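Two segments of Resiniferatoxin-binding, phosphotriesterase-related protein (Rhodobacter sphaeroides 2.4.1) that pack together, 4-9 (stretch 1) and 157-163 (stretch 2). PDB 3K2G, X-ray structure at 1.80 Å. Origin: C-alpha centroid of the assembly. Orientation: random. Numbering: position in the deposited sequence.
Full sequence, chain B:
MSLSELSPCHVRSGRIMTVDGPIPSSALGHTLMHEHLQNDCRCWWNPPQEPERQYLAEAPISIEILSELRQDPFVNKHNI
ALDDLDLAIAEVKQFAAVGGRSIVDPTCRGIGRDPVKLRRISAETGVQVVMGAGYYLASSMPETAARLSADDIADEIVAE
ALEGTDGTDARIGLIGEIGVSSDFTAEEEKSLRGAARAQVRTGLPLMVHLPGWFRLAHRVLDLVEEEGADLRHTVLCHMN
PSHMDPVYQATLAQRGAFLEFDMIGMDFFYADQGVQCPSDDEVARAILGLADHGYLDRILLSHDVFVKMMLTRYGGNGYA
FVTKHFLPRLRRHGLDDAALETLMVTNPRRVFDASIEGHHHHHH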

ATOM      1  N   SER B   4      41.187 -32.149   6.992  1.00 26.88           N
ATOM      2  CA  SER B   4      39.803 -31.725   7.174  1.00 24.21           C
ATOM      3  C   SER B   4      39.456 -31.462   8.642  1.00 24.60           C
ATOM      4  O   SER B   4      39.919 -32.175   9.537  1.00 22.32           O
ATOM      5  CB  SER B   4      38.859 -32.789   6.611  1.00 22.76           C
ATOM      6  OG  SER B   4      37.513 -32.396   6.771  1.00 18.95           O
ATOM      7  N   GLU B   5      38.642 -30.434   8.877  1.00 22.84           N
ATOM      8  CA  GLU B   5      38.210 -30.062  10.227  1.00 22.68           C
ATOM      9  C   GLU B   5      36.690 -30.145  10.301  1.00 22.28           C
ATOM     10  O   GLU B   5      36.074 -29.658  11.246  1.00 21.36           O
ATOM     11  CB  GLU B   5      38.639 -28.626  10.558  1.00 21.47           C
ATOM     12  CG  GLU B   5      40.130 -28.410  10.724  1.00 21.44           C
ATOM     13  CD  GLU B   5      40.475 -26.963  11.055  1.00 20.90           C
ATOM     14  OE1 GLU B   5      40.295 -26.089  10.179  1.00 19.76           O
ATOM     15  OE2 GLU B   5      40.922 -26.698  12.192  1.00 20.83           O
ATOM     16  N   LEU B   6      36.090 -30.763   9.291  1.00 21.19           N
ATOM     17  CA  LEU B   6      34.643 -30.899   9.227  1.00 21.13           C
ATOM     18  C   LEU B   6      34.038 -31.654  10.398  1.00 22.05           C
ATOM     19  O   LEU B   6      34.557 -32.687  10.830  1.00 18.39           O
ATOM     20  CB  LEU B   6      34.233 -31.603   7.934  1.00 22.38           C
ATOM     21  CG  LEU B   6      34.411 -30.840   6.622  1.00 21.78           C
ATOM     22  CD1 LEU B   6      34.020 -31.731   5.456  1.00 20.88           C
ATOM     23  CD2 LEU B   6      33.562 -29.587   6.642  1.00 20.83           C
ATOM     24  N   SER B   7      32.933 -31.128  10.915  1.00 20.20           N
ATOM     25  CA  SER B   7      32.227 -31.791  11.998  1.00 19.87           C
ATOM     26  C   SER B   7      31.737 -33.117  11.442  1.00 20.27           C
ATOM     27  O   SER B   7      31.461 -33.229  10.244  1.00 18.15           O
ATOM     28  CB  SER B   7      31.010 -30.972  12.430  1.00 19.42           C
ATOM     29  OG  SER B   7      30.041 -31.810  13.040  1.00 16.08           O
ATOM     30  N   PRO B   8      31.640 -34.147  12.289  1.00 21.28           N
ATOM     31  CA  PRO B   8      31.160 -35.437  11.788  1.00 21.68           C
ATOM     32  C   PRO B   8      29.723 -35.269  11.294  1.00 21.21           C
ATOM     33  O   PRO B   8      29.194 -36.126  10.589  1.00 20.94           O
ATOM     34  CB  PRO B   8      31.246 -36.334  13.021  1.00 23.18           C
ATOM     35  CG  PRO B   8      32.413 -35.767  13.757  1.00 24.38           C
ATOM     36  CD  PRO B   8      32.166 -34.280  13.658  1.00 23.84           C
ATOM     37  N   CYS B   9      29.089 -34.164  11.688  1.00 19.69           N
ATOM     38  CA  CYS B   9      27.718 -33.875  11.269  1.00 18.48           C
ATOM     39  C   CYS B   9      27.620 -32.586  10.452  1.00 18.62           C
ATOM     40  O   CYS B   9      26.701 -31.781  10.652  1.00 16.34           O
ATOM     41  CB  CYS B   9      26.796 -33.769  12.484  1.00 17.78           C
ATOM     42  SG  CYS B   9      26.652 -35.296  13.438  1.00 20.46           S
TER
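Stretch 2 (157-163) IVAEALE

Residues 157–162 of stretch 2 are helical, continuing a helix that begins earlier in the chain; Leu-162 N to Val-158 O, at 3.0 Å, is a clear i to i+4 bond. Stretch 1 has no regular helix or strand. The register runs in the same sense along both segments: Glu-5 CA lies 7.3 Å from Val-158 CA, and Ser-7 CA 5.7 Å from Ala-161 CA, so the backbones come nearer toward the Ser-7 end.

The helix presents Val-158, Ala-161 and Leu-162, whereas Ile-157, Ala-159 and Glu-160 cover nothing of stretch 1. Val-158 and Ala-161 direct their CA-to-CB bonds toward the loop. The Leu-162 bond points sideways, yet with chi1 -53° (m) and chi2 174° (t) the end of the side chain comes nearer. That extension brings CD2 against backbone: it lies 3.5 Å from Glu-5 O, 3.4 Å from Leu-6 O and 3.7 Å from Ser-7 CA. The same methyl reaches Pro-8 CD at 4.1 Å, an apolar contact. The Leu-6 CA-to-CB bond points away, and its side chain (m, t) comes no nearer than 6.1 Å to the helix, so the contact is through its carbonyl.

Glu-5 starts out sideways; chi1 -69° (m) and chi2 180° (t) extend the chain before chi3 turns to -68°. Its OE2 comes within 3.9 Å of Val-158 CG1, a van der Waals approach, while both carboxylate oxygens are hydrogen-bonded elsewhere in the structure. Val-158 is t, at 172°.

No direct hydrogen bond crosses the contact. Ser-7, chi1 156° (t), holds OG 4.3 Å from Ala-161 O, too far for one, and a water bridges the two from one side: Ser-7 OG donates to it at 2.7 Å, and it donates to Ala-161 O at 2.8 Å. The small Ala-161 side chain accompanies this close approach, its CB 4.4 Å from Ser-7 CB.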

ATOM      1  N   ILE B 157      35.405 -22.551  18.366  1.00 20.19           N
ATOM      2  CA  ILE B 157      34.209 -23.166  17.806  1.00 20.43           C
ATOM      3  C   ILE B 157      34.513 -24.525  17.177  1.00 19.92           C
ATOM      4  O   ILE B 157      33.745 -25.479  17.325  1.00 18.65           O
ATOM      5  CB  ILE B 157      33.553 -22.227  16.761  1.00 21.82           C
ATOM      6  CG1 ILE B 157      33.021 -20.976  17.469  1.00 21.99           C
ATOM      7  CG2 ILE B 157      32.423 -22.948  16.033  1.00 21.22           C
ATOM      8  CD1 ILE B 157      32.499 -19.899  16.540  1.00 24.15           C
ATOM      9  N   VAL B 158      35.638 -24.612  16.478  1.00 21.08           N
ATOM     10  CA  VAL B 158      36.035 -25.868  15.842  1.00 21.55           C
ATOM     11  C   VAL B 158      36.267 -26.944  16.905  1.00 21.77           C
ATOM     12  O   VAL B 158      35.920 -28.109  16.711  1.00 19.55           O
ATOM     13  CB  VAL B 158      37.336 -25.693  15.024  1.00 21.54           C
ATOM     14  CG1 VAL B 158      37.839 -27.049  14.536  1.00 23.90           C
ATOM     15  CG2 VAL B 158      37.090 -24.768  13.850  1.00 22.36           C
ATOM     16  N   ALA B 159      36.859 -26.544  18.026  1.00 22.03           N
ATOM     17  CA  ALA B 159      37.143 -27.472  19.114  1.00 23.43           C
ATOM     18  C   ALA B 159      35.870 -28.036  19.744  1.00 23.18           C
ATOM     19  O   ALA B 159      35.840 -29.190  20.169  1.00 23.46           O
ATOM     20  CB  ALA B 159      37.999 -26.781  20.176  1.00 25.16           C
ATOM     21  N   GLU B 160      34.816 -27.225  19.798  1.00 23.68           N
ATOM     22  CA  GLU B 160      33.553 -27.663  20.385  1.00 23.91           C
ATOM     23  C   GLU B 160      32.771 -28.544  19.416  1.00 24.02           C
ATOM     24  O   GLU B 160      31.910 -29.320  19.822  1.00 24.26           O
ATOM     25  CB  GLU B 160      32.712 -26.450  20.787  1.00 25.58           C
ATOM     26  CG  GLU B 160      33.481 -25.460  21.641  1.00 25.83           C
ATOM     27  CD  GLU B 160      32.616 -24.350  22.198  1.00 28.39           C
ATOM     28  OE1 GLU B 160      31.819 -23.757  21.437  1.00 25.08           O
ATOM     29  OE2 GLU B 160      32.748 -24.059  23.402  1.00 30.55           O
ATOM     30  N   ALA B 161      33.075 -28.421  18.129  1.00 24.44           N
ATOM     31  CA  ALA B 161      32.406 -29.222  17.114  1.00 24.08           C
ATOM     32  C   ALA B 161      33.068 -30.590  16.975  1.00 23.48           C
ATOM     33  O   ALA B 161      32.407 -31.571  16.653  1.00 21.42           O
ATOM     34  CB  ALA B 161      32.437 -28.496  15.766  1.00 23.70           C
ATOM     35  N   LEU B 162      34.372 -30.658  17.230  1.00 24.39           N
ATOM     36  CA  LEU B 162      35.095 -31.916  17.069  1.00 24.66           C
ATOM     37  C   LEU B 162      35.452 -32.673  18.348  1.00 26.77           C
ATOM     38  O   LEU B 162      35.473 -33.907  18.346  1.00 25.08           O
ATOM     39  CB  LEU B 162      36.374 -31.663  16.265  1.00 25.43           C
ATOM     40  CG  LEU B 162      36.221 -30.939  14.919  1.00 24.81           C
ATOM     41  CD1 LEU B 162      37.604 -30.661  14.344  1.00 25.43           C
ATOM     42  CD2 LEU B 162      35.389 -31.780  13.948  1.00 24.42           C
ATOM     43  N   GLU B 163      35.726 -31.947  19.430  1.00 26.87           N
ATOM     44  CA  GLU B 163      36.110 -32.572  20.696  1.00 29.01           C
ATOM     45  C   GLU B 163      35.035 -32.587  21.776  1.00 28.11           C
ATOM     46  O   GLU B 163      34.546 -33.647  22.168  1.00 27.62           O
ATOM     47  CB  GLU B 163      37.345 -31.875  21.256  1.00 31.33           C
ATOM     48  CG  GLU B 163      38.488 -31.773  20.274  1.00 37.71           C
ATOM     49  CD  GLU B 163      39.637 -30.964  20.825  1.00 40.36           C
ATOM     50  OE1 GLU B 163      40.218 -31.388  21.848  1.00 44.35           O
ATOM     51  OE2 GLU B 163      39.955 -29.905  20.244  1.00 42.59           O
TER
HETATM   52  O   HOH W   1      29.783 -31.362  15.678  1.00 16.79           O